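Local coordinates for protein Adhesin/invasin TibA autotransporter (Escherichia coli, PDB 4Q1Q) that mediates bacterial adhesion to and invasion of human intestinal epithelial cells and promotes aggregation and biofilm formation, here represented by part of its surface-exposed beta-helical passenger region, at residues A[224-229]-A[243-248]. Numbering follows the deposited sequence.
Sequences TNTTVY and TETTIT. With 289 (D-glycero-alpha-D-manno-heptopyranose), chain S.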
ATOM      1  N   THR A 224     -14.925  -3.593 -12.359  1.00 51.42           N
ATOM      2  CA  THR A 224     -14.939  -4.170 -13.705  1.00 46.84           C
ATOM      3  C   THR A 224     -14.119  -5.445 -13.706  1.00 47.16           C
ATOM      4  O   THR A 224     -12.955  -5.438 -13.305  1.00 48.80           O
ATOM      5  CB  THR A 224     -14.416  -3.172 -14.753  1.00 49.92           C
ATOM      6  OG1 THR A 224     -15.318  -2.053 -14.816  1.00 46.68           O
ATOM      7  CG2 THR A 224     -14.335  -3.805 -16.139  1.00 55.10           C
ATOM      8  N   ASN A 225     -14.740  -6.533 -14.151  1.00 46.69           N
ATOM      9  CA  ASN A 225     -14.050  -7.775 -14.465  1.00 52.23           C
ATOM     10  C   ASN A 225     -13.665  -8.365 -13.127  1.00 52.69           C
ATOM     11  O   ASN A 225     -12.508  -8.351 -12.698  1.00 53.08           O
ATOM     12  CB  ASN A 225     -12.869  -7.607 -15.429  1.00 58.52           C
ATOM     13  CG  ASN A 225     -12.063  -8.883 -15.595  1.00 59.95           C
ATOM     14  OD1 ASN A 225     -12.566  -9.991 -15.436  1.00 54.76           O
ATOM     15  ND2 ASN A 225     -10.782  -8.724 -15.884  1.00 64.89           N
ATOM     16  N   THR A 226     -14.699  -8.866 -12.461  1.00 55.88           N
ATOM     17  CA  THR A 226     -14.512  -9.406 -11.125  1.00 56.85           C
ATOM     18  C   THR A 226     -14.845 -10.885 -11.172  1.00 52.30           C
ATOM     19  O   THR A 226     -15.782 -11.273 -11.867  1.00 54.94           O
ATOM     20  CB  THR A 226     -15.423  -8.704 -10.110  1.00 51.33           C
ATOM     21  OG1 THR A 226     -15.165  -7.297 -10.151  1.00 53.13           O
ATOM     22  CG2 THR A 226     -15.182  -9.252  -8.700  1.00 48.91           C
ATOM     23  N   THR A 227     -14.100 -11.710 -10.444  1.00 52.11           N
ATOM     24  CA  THR A 227     -14.457 -13.124 -10.430  1.00 56.16           C
ATOM     25  C   THR A 227     -14.759 -13.463  -8.990  1.00 45.09           C
ATOM     26  O   THR A 227     -13.940 -13.204  -8.118  1.00 52.67           O
ATOM     27  CB  THR A 227     -13.404 -14.087 -11.028  1.00 54.24           C
ATOM     28  OG1 THR A 227     -13.360 -13.905 -12.440  1.00 54.09           O
ATOM     29  CG2 THR A 227     -13.799 -15.547 -10.858  1.00 52.66           C
ATOM     30  N   VAL A 228     -15.960 -13.998  -8.780  1.00 50.47           N
ATOM     31  CA  VAL A 228     -16.398 -14.366  -7.439  1.00 56.49           C
ATOM     32  C   VAL A 228     -16.372 -15.896  -7.319  1.00 56.04           C
ATOM     33  O   VAL A 228     -17.197 -16.620  -7.898  1.00 50.26           O
ATOM     34  CB  VAL A 228     -17.786 -13.793  -7.077  1.00 62.33           C
ATOM     35  CG1 VAL A 228     -17.996 -13.866  -5.571  1.00 61.82           C
ATOM     36  CG2 VAL A 228     -17.944 -12.357  -7.558  1.00 65.02           C
ATOM     37  N   TYR A 229     -15.372 -16.366  -6.583  1.00 52.36           N
ATOM     38  CA  TYR A 229     -15.156 -17.795  -6.420  1.00 59.22           C
ATOM     39  C   TYR A 229     -16.031 -18.210  -5.252  1.00 68.34           C
ATOM     40  O   TYR A 229     -16.489 -17.385  -4.457  1.00 66.34           O
ATOM     41  CB  TYR A 229     -13.688 -18.152  -6.163  1.00 65.58           C
ATOM     42  CG  TYR A 229     -12.757 -17.885  -7.331  1.00 69.27           C
ATOM     43  CD1 TYR A 229     -12.779 -18.682  -8.475  1.00 74.86           C
ATOM     44  CD2 TYR A 229     -11.868 -16.814  -7.298  1.00 70.70           C
ATOM     45  CE1 TYR A 229     -11.956 -18.408  -9.556  1.00 71.06           C
ATOM     46  CE2 TYR A 229     -11.033 -16.541  -8.360  1.00 67.49           C
ATOM     47  CZ  TYR A 229     -11.079 -17.341  -9.484  1.00 77.44           C
ATOM     48  OH  TYR A 229     -10.226 -17.044 -10.524  1.00 70.23           O
ATOM     49  N   THR A 243     -19.473  -4.215 -13.452  1.00 45.57           N
ATOM     50  CA  THR A 243     -19.630  -4.778 -14.785  1.00 51.80           C
ATOM     51  C   THR A 243     -18.669  -5.948 -15.007  1.00 53.45           C
ATOM     52  O   THR A 243     -17.592  -6.047 -14.413  1.00 51.72           O
ATOM     53  CB  THR A 243     -19.528  -3.702 -15.879  1.00 56.17           C
ATOM     54  OG1 THR A 243     -19.988  -4.288 -17.104  1.00 60.34           O
ATOM     55  CG2 THR A 243     -18.110  -3.212 -16.021  1.00 60.62           C
ATOM     56  N   GLU A 244     -19.137  -6.907 -15.795  1.00 49.39           N
ATOM     57  CA  GLU A 244     -18.324  -8.065 -16.145  1.00 53.35           C
ATOM     58  C   GLU A 244     -17.931  -8.734 -14.840  1.00 52.47           C
ATOM     59  O   GLU A 244     -16.757  -8.834 -14.501  1.00 58.71           O
ATOM     60  CB  GLU A 244     -17.073  -7.694 -16.950  1.00 46.72           C
ATOM     61  CG  GLU A 244     -17.335  -7.008 -18.281  1.00 55.60           C
ATOM     62  CD  GLU A 244     -16.044  -6.549 -18.954  1.00 57.25           C
ATOM     63  OE1 GLU A 244     -16.056  -5.482 -19.610  1.00 51.30           O
ATOM     64  OE2 GLU A 244     -15.008  -7.239 -18.796  1.00 59.52           O
ATOM     65  N   THR A 245     -18.941  -9.166 -14.096  1.00 55.99           N
ATOM     66  CA  THR A 245     -18.727 -10.001 -12.932  1.00 53.89           C
ATOM     67  C   THR A 245     -19.085 -11.419 -13.361  1.00 56.01           C
ATOM     68  O   THR A 245     -20.146 -11.684 -13.930  1.00 57.05           O
ATOM     69  CB  THR A 245     -19.622  -9.566 -11.762  1.00 51.59           C
ATOM     70  OG1 THR A 245     -19.300  -8.221 -11.408  1.00 56.97           O
ATOM     71  CG2 THR A 245     -19.399 -10.430 -10.550  1.00 56.21           C
ATOM     72  N   THR A 246     -18.231 -12.356 -12.984  1.00 52.78           N
ATOM     73  CA  THR A 246     -18.592 -13.756 -13.118  1.00 60.56           C
ATOM     74  C   THR A 246     -18.760 -14.327 -11.708  1.00 56.86           C
ATOM     75  O   THR A 246     -17.939 -14.112 -10.814  1.00 48.55           O
ATOM     76  CB  THR A 246     -17.571 -14.520 -13.997  1.00 59.50           C
ATOM     77  OG1 THR A 246     -18.164 -15.743 -14.451  1.00 68.73           O
ATOM     78  CG2 THR A 246     -16.326 -14.853 -13.217  1.00 63.50           C
ATOM     79  N   ILE A 247     -19.880 -15.017 -11.514  1.00 53.40           N
ATOM     80  CA  ILE A 247     -20.181 -15.622 -10.224  1.00 59.76           C
ATOM     81  C   ILE A 247     -20.144 -17.130 -10.427  1.00 55.99           C
ATOM     82  O   ILE A 247     -21.008 -17.708 -11.093  1.00 56.67           O
ATOM     83  CB  ILE A 247     -21.561 -15.235  -9.640  1.00 56.66           C
ATOM     84  CG1 ILE A 247     -21.773 -13.722  -9.729  1.00 57.49           C
ATOM     85  CG2 ILE A 247     -21.695 -15.697  -8.194  1.00 52.71           C
ATOM     86  CD1 ILE A 247     -22.583 -13.281 -10.924  1.00 56.13           C
ATOM     87  N   THR A 248     -19.137 -17.718  -9.794  1.00 54.92           N
ATOM     88  CA  THR A 248     -18.884 -19.137  -9.867  1.00 55.45           C
ATOM     89  C   THR A 248     -19.769 -19.811  -8.837  1.00 67.66           C
ATOM     90  O   THR A 248     -20.172 -19.236  -7.823  1.00 65.52           O
ATOM     91  CB  THR A 248     -17.412 -19.482  -9.575  1.00 56.94           C
ATOM     92  OG1 THR A 248     -17.129 -19.291  -8.180  1.00 61.12           O
ATOM     93  CG2 THR A 248     -16.471 -18.645 -10.452  1.00 51.48           C
TER
HETATM   94  O7  289 S 417     -12.473   5.981 -13.660  1.00 82.52           O
HETATM   95  C7  289 S 417     -13.785   5.639 -13.196  1.00 81.43           C
HETATM   96  C6  289 S 417     -14.318   4.342 -13.816  1.00 81.95           C
HETATM   97  O6  289 S 417     -14.791   4.595 -15.145  1.00 75.67           O
HETATM   98  C5  289 S 417     -13.307   3.189 -13.756  1.00 69.06           C
HETATM   99  O5  289 S 417     -13.798   2.434 -12.646  1.00 61.57           O
HETATM  100  C1  289 S 417     -13.052   1.252 -12.352  1.00 60.86           C
HETATM  101  C2  289 S 417     -13.428   0.327 -13.498  1.00 59.66           C
HETATM  102  O2  289 S 417     -14.835   0.356 -13.778  1.00 49.73           O
HETATM  103  C3  289 S 417     -12.600   0.902 -14.639  1.00 58.12           C
HETATM  104  O3  289 S 417     -12.606  -0.028 -15.721  1.00 64.46           O
HETATM  105  C4  289 S 417     -13.178   2.275 -14.981  1.00 65.12           C
HETATM  106  O4  289 S 417     -12.308   2.823 -15.970  1.00 61.58           O
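Thr226 and Val228 sit beside Thr245 and Ile247 on the buried face of two neighbouring turns of the TibA beta-helix, and the pairing illustrates how a parallel solenoid stacks one coil on the next. The axes of strands 226-228 and 245-247 come within 4.8 Å, their directions 11° apart, in register, so like positions of successive 19-residue repeats lie side by side. Backbone bonds set the spacing: Thr226 O receives Thr246 N, and Thr246 O in turn receives Val228 N. The corners at Asn225 and Glu244 match as well, with Thr243 O and Glu244 O taking the amides of Asn225 and Thr226. The inner face is buried and mostly apolar, with wider spacings: Val228 CG2 meets Thr245 CG2 at 3.8 Å, the two side chains crossing obliquely. Thr245 OG1, buried here, is satisfied by Gln234.

The outer face is more accessible to solvent, although its threonines touch more closely. There Thr224 and Thr243, like Thr227 and Thr246, lie side by side and point the same way. With Thr246 OG1 anti to the backbone N (chi1 -162°), CG2 falls between that N and the carbonyl carbon and meets Thr227 OG1 at 3.2 Å. Thr227 CG2 also packs over one face of the Tyr229 ring, offset toward its rim. At the far end Thr248 OG1 donates to Val228 O over 2.7 Å, in the carbonyl plane and on a lone pair; Thr248 N gives the same oxygen a second hydrogen bond.

At the other end Thr224 OG1 shares a hydrogen bond of 2.7 Å with O2 of a bound heptose, which Ser222 also holds. The chemistry thus divides by face: methyls and a satisfied hydroxyl fill the inside, while outside the methyls of Thr243 and Thr246 rest against the hydroxyls of Thr224 and Thr227, and that of Thr224 takes the sugar.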